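Local coordinates for protein carbonic anhydrase (Coccomyxa sp. PA, PDB 3UCJ) that probably catalyses the reversible hydration of carbon dioxide to hydrogencarbonate, using one zinc ion per subunit, and is blocked here by bound acetazolamide, at residues Y42-C47 and H97-G102. Residues are numbered along the deposited sequence; the frame is centred on the assembly and turned at random.
Sequences YLYIGC and HILVCG. With ZN (zinc ion), chain C; AZM (5-acetamido-1,3,4-thiadiazole-2-sulfonamide), chain D.
One water ties C47 to C101 where the two parallel strands spread: it donates to C101 O at 2.7 Å and to Y44 OH, and accepts from C47 N at 3.0 Å, replacing a direct C47 N to C101 O bond. Before it the ladder is regular, L43 and I45 bonding through both N and O to H97, L99 and C101; the C101 N to I45 O bond is 2.8 Å and nearly straight (174°). Y44 sets its CG anti to the backbone N (chi1 164°), which carries the ring along its strand past L99 CB to C101. There CE1 lies 3.3 Å from C101 CB, the small thiol obliquely beside the ring. A CB on G46 would clash with Y44 CE2, so glycine suits this place. An alanine at Y44 would probably leave the water without its hydroxyl partner and open a gap beside C101. At the strand starts, H97 lays CD2 over one face of the Y42 ring, 3.5 Å from CE1, the planes inclined at 42°; H97 ND1 is hydrogen-bonded to S182 OG, leaving CD2 for the ring. On the sheet's other face, away from Y42 and Y44, I45 CD1 rests on I98 CG2; aliphatic L43, I45, I98 and V100 suit this buried face, which helices 80-92 and 146-167 cover. In this beta-class carbonic anhydrase sheet the pair, linked through strand 65-70 and helix 80-92, delivers C47 SG to the zinc (2.4 Å), which H103, C106 and acetazolamide N1 also bind. A second subunit's L12 and L9 meet Y42 and L99, while strands 65-70 and 182-189 flank the pair.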
ATOM      1  N   TYR A  42      25.343  -5.415   5.208  1.00 32.29           N
ATOM      2  CA  TYR A  42      24.824  -4.584   4.094  1.00 29.83           C
ATOM      3  C   TYR A  42      23.289  -4.884   3.925  1.00 27.58           C
ATOM      4  O   TYR A  42      22.876  -6.032   4.087  1.00 28.54           O
ATOM      5  CB  TYR A  42      25.462  -5.008   2.799  1.00 29.64           C
ATOM      6  CG  TYR A  42      26.923  -4.583   2.690  1.00 34.51           C
ATOM      7  CD1 TYR A  42      27.259  -3.300   2.226  1.00 35.16           C
ATOM      8  CD2 TYR A  42      27.941  -5.469   3.094  1.00 36.54           C
ATOM      9  CE1 TYR A  42      28.581  -2.875   2.144  1.00 35.36           C
ATOM     10  CE2 TYR A  42      29.294  -5.078   3.002  1.00 43.68           C
ATOM     11  CZ  TYR A  42      29.593  -3.774   2.548  1.00 45.38           C
ATOM     12  OH  TYR A  42      30.878  -3.399   2.484  1.00 45.84           O
ATOM     13  N   LEU A  43      22.530  -3.827   3.696  1.00 27.60           N
ATOM     14  CA  LEU A  43      21.198  -3.975   2.967  1.00 27.13           C
ATOM     15  C   LEU A  43      21.448  -3.484   1.545  1.00 28.34           C
ATOM     16  O   LEU A  43      22.025  -2.430   1.390  1.00 28.57           O
ATOM     17  CB  LEU A  43      20.235  -3.061   3.645  1.00 26.79           C
ATOM     18  CG  LEU A  43      18.874  -2.804   2.831  1.00 28.98           C
ATOM     19  CD1 LEU A  43      18.147  -4.090   2.703  1.00 28.45           C
ATOM     20  CD2 LEU A  43      18.033  -1.825   3.601  1.00 25.21           C
ATOM     21  N   TYR A  44      20.905  -4.173   0.521  1.00 27.76           N
ATOM     22  CA  TYR A  44      21.005  -3.681  -0.831  1.00 26.66           C
ATOM     23  C   TYR A  44      19.507  -3.527  -1.251  1.00 26.62           C
ATOM     24  O   TYR A  44      18.701  -4.413  -0.991  1.00 27.05           O
ATOM     25  CB  TYR A  44      21.663  -4.710  -1.677  1.00 24.91           C
ATOM     26  CG  TYR A  44      21.545  -4.588  -3.192  1.00 29.39           C
ATOM     27  CD1 TYR A  44      22.571  -4.038  -3.954  1.00 27.67           C
ATOM     28  CD2 TYR A  44      20.401  -5.097  -3.881  1.00 24.44           C
ATOM     29  CE1 TYR A  44      22.490  -3.988  -5.359  1.00 31.96           C
ATOM     30  CE2 TYR A  44      20.329  -5.052  -5.230  1.00 27.08           C
ATOM     31  CZ  TYR A  44      21.356  -4.496  -5.981  1.00 27.81           C
ATOM     32  OH  TYR A  44      21.202  -4.449  -7.346  1.00 30.53           O
ATOM     33  N   ILE A  45      19.236  -2.392  -1.869  1.00 26.97           N
ATOM     34  CA  ILE A  45      17.893  -2.092  -2.490  1.00 26.40           C
ATOM     35  C   ILE A  45      18.241  -1.870  -3.967  1.00 26.96           C
ATOM     36  O   ILE A  45      19.044  -0.912  -4.285  1.00 28.92           O
ATOM     37  CB  ILE A  45      17.369  -0.830  -1.950  1.00 26.88           C
ATOM     38  CG1 ILE A  45      17.105  -0.946  -0.413  1.00 24.52           C
ATOM     39  CG2 ILE A  45      15.988  -0.454  -2.691  1.00 26.78           C
ATOM     40  CD1 ILE A  45      16.866   0.376   0.292  1.00 25.73           C
ATOM     41  N   GLY A  46      17.706  -2.736  -4.818  1.00 26.39           N
ATOM     42  CA  GLY A  46      18.045  -2.679  -6.237  1.00 26.83           C
ATOM     43  C   GLY A  46      16.859  -3.080  -7.065  1.00 27.77           C
ATOM     44  O   GLY A  46      15.776  -3.329  -6.528  1.00 25.79           O
ATOM     45  N   CYS A  47      17.089  -3.172  -8.369  1.00 26.70           N
ATOM     46  CA  CYS A  47      15.998  -3.490  -9.315  1.00 27.67           C
ATOM     47  C   CYS A  47      15.752  -4.997  -9.440  1.00 27.08           C
ATOM     48  O   CYS A  47      16.737  -5.773  -9.351  1.00 29.97           O
ATOM     49  CB  CYS A  47      16.349  -2.878 -10.729  1.00 29.21           C
ATOM     50  SG  CYS A  47      14.868  -3.020 -11.705  1.00 27.68           S
ATOM     51  N   HIS A  97      25.715  -0.526   6.357  1.00 34.20           N
ATOM     52  CA  HIS A  97      25.771   0.143   5.051  1.00 33.10           C
ATOM     53  C   HIS A  97      24.483  -0.215   4.223  1.00 30.83           C
ATOM     54  O   HIS A  97      24.150  -1.399   4.093  1.00 30.33           O
ATOM     55  CB  HIS A  97      26.961  -0.352   4.238  1.00 32.84           C
ATOM     56  CG  HIS A  97      28.246  -0.433   5.017  1.00 37.30           C
ATOM     57  ND1 HIS A  97      28.814   0.681   5.628  1.00 38.13           N
ATOM     58  CD2 HIS A  97      29.054  -1.496   5.319  1.00 42.38           C
ATOM     59  CE1 HIS A  97      29.937   0.306   6.245  1.00 43.88           C
ATOM     60  NE2 HIS A  97      30.119  -0.998   6.059  1.00 40.35           N
ATOM     61  N   ILE A  98      23.939   0.781   3.544  1.00 30.49           N
ATOM     62  CA  ILE A  98      22.735   0.501   2.674  1.00 28.14           C
ATOM     63  C   ILE A  98      23.195   0.917   1.253  1.00 27.53           C
ATOM     64  O   ILE A  98      23.629   2.048   1.064  1.00 30.61           O
ATOM     65  CB  ILE A  98      21.604   1.375   3.105  1.00 29.45           C
ATOM     66  CG1 ILE A  98      21.083   1.017   4.507  1.00 26.50           C
ATOM     67  CG2 ILE A  98      20.457   1.168   2.047  1.00 26.31           C
ATOM     68  CD1 ILE A  98      20.211   2.072   5.132  1.00 26.22           C
ATOM     69  N   LEU A  99      23.146  -0.009   0.323  1.00 28.24           N
ATOM     70  CA  LEU A  99      23.546   0.221  -1.038  1.00 29.02           C
ATOM     71  C   LEU A  99      22.234   0.448  -1.823  1.00 29.65           C
ATOM     72  O   LEU A  99      21.371  -0.431  -1.798  1.00 30.39           O
ATOM     73  CB  LEU A  99      24.182  -1.043  -1.544  1.00 29.00           C
ATOM     74  CG  LEU A  99      25.419  -1.629  -0.787  1.00 31.81           C
ATOM     75  CD1 LEU A  99      25.820  -2.984  -1.353  1.00 31.57           C
ATOM     76  CD2 LEU A  99      26.524  -0.535  -0.876  1.00 36.70           C
ATOM     77  N   VAL A 100      22.086   1.612  -2.468  1.00 28.68           N
ATOM     78  CA  VAL A 100      20.917   1.870  -3.298  1.00 29.53           C
ATOM     79  C   VAL A 100      21.454   1.795  -4.673  1.00 29.00           C
ATOM     80  O   VAL A 100      22.193   2.698  -5.097  1.00 29.65           O
ATOM     81  CB  VAL A 100      20.373   3.285  -2.978  1.00 29.26           C
ATOM     82  CG1 VAL A 100      19.106   3.691  -3.923  1.00 30.66           C
ATOM     83  CG2 VAL A 100      20.006   3.375  -1.503  1.00 28.27           C
ATOM     84  N   CYS A 101      21.029   0.784  -5.373  1.00 29.55           N
ATOM     85  CA  CYS A 101      21.635   0.482  -6.651  1.00 30.91           C
ATOM     86  C   CYS A 101      20.664   0.634  -7.789  1.00 30.94           C
ATOM     87  O   CYS A 101      19.705  -0.136  -7.851  1.00 31.99           O
ATOM     88  CB  CYS A 101      22.163  -0.960  -6.616  1.00 30.00           C
ATOM     89  SG  CYS A 101      23.189  -1.310  -8.100  1.00 36.25           S
ATOM     90  N   GLY A 102      20.894   1.578  -8.709  1.00 29.72           N
ATOM     91  CA  GLY A 102      20.122   1.497  -9.966  1.00 29.17           C
ATOM     92  C   GLY A 102      20.938   0.769 -11.035  1.00 30.70           C
ATOM     93  O   GLY A 102      22.073   0.336 -10.772  1.00 32.24           O
TER
HETATM   94 ZN    ZN C 228      15.430  -2.091 -13.802  1.00 30.46          ZN
HETATM   95  C1  AZM D 229      11.957  -3.286 -16.332  1.00 34.26           C
HETATM   96  C2  AZM D 229       9.998  -2.430 -17.457  1.00 40.41           C
HETATM   97  C3  AZM D 229       7.878  -1.369 -17.191  1.00 46.02           C
HETATM   98  C4  AZM D 229       6.507  -1.120 -17.793  1.00 41.14           C
HETATM   99  N1  AZM D 229      14.484  -3.019 -15.218  1.00 26.64           N
HETATM  100  N2  AZM D 229      11.021  -2.766 -18.312  1.00 36.01           N
HETATM  101  N3  AZM D 229      12.235  -3.308 -17.635  1.00 36.51           N
HETATM  102  N4  AZM D 229       8.857  -1.776 -18.002  1.00 34.41           N
HETATM  103  O1  AZM D 229      13.294  -5.220 -15.194  1.00 30.25           O
HETATM  104  O2  AZM D 229      12.518  -3.310 -13.945  1.00 34.41           O
HETATM  105  O3  AZM D 229       8.119  -1.226 -15.963  1.00 40.38           O
HETATM  106  S1  AZM D 229      13.147  -3.862 -15.191  1.00 33.37           S
HETATM  107  S2  AZM D 229      10.339  -2.751 -15.820  1.00 35.65           S
HETATM  108  O   HOH W   1      19.773  -2.397  -9.346  1.00 32.69           O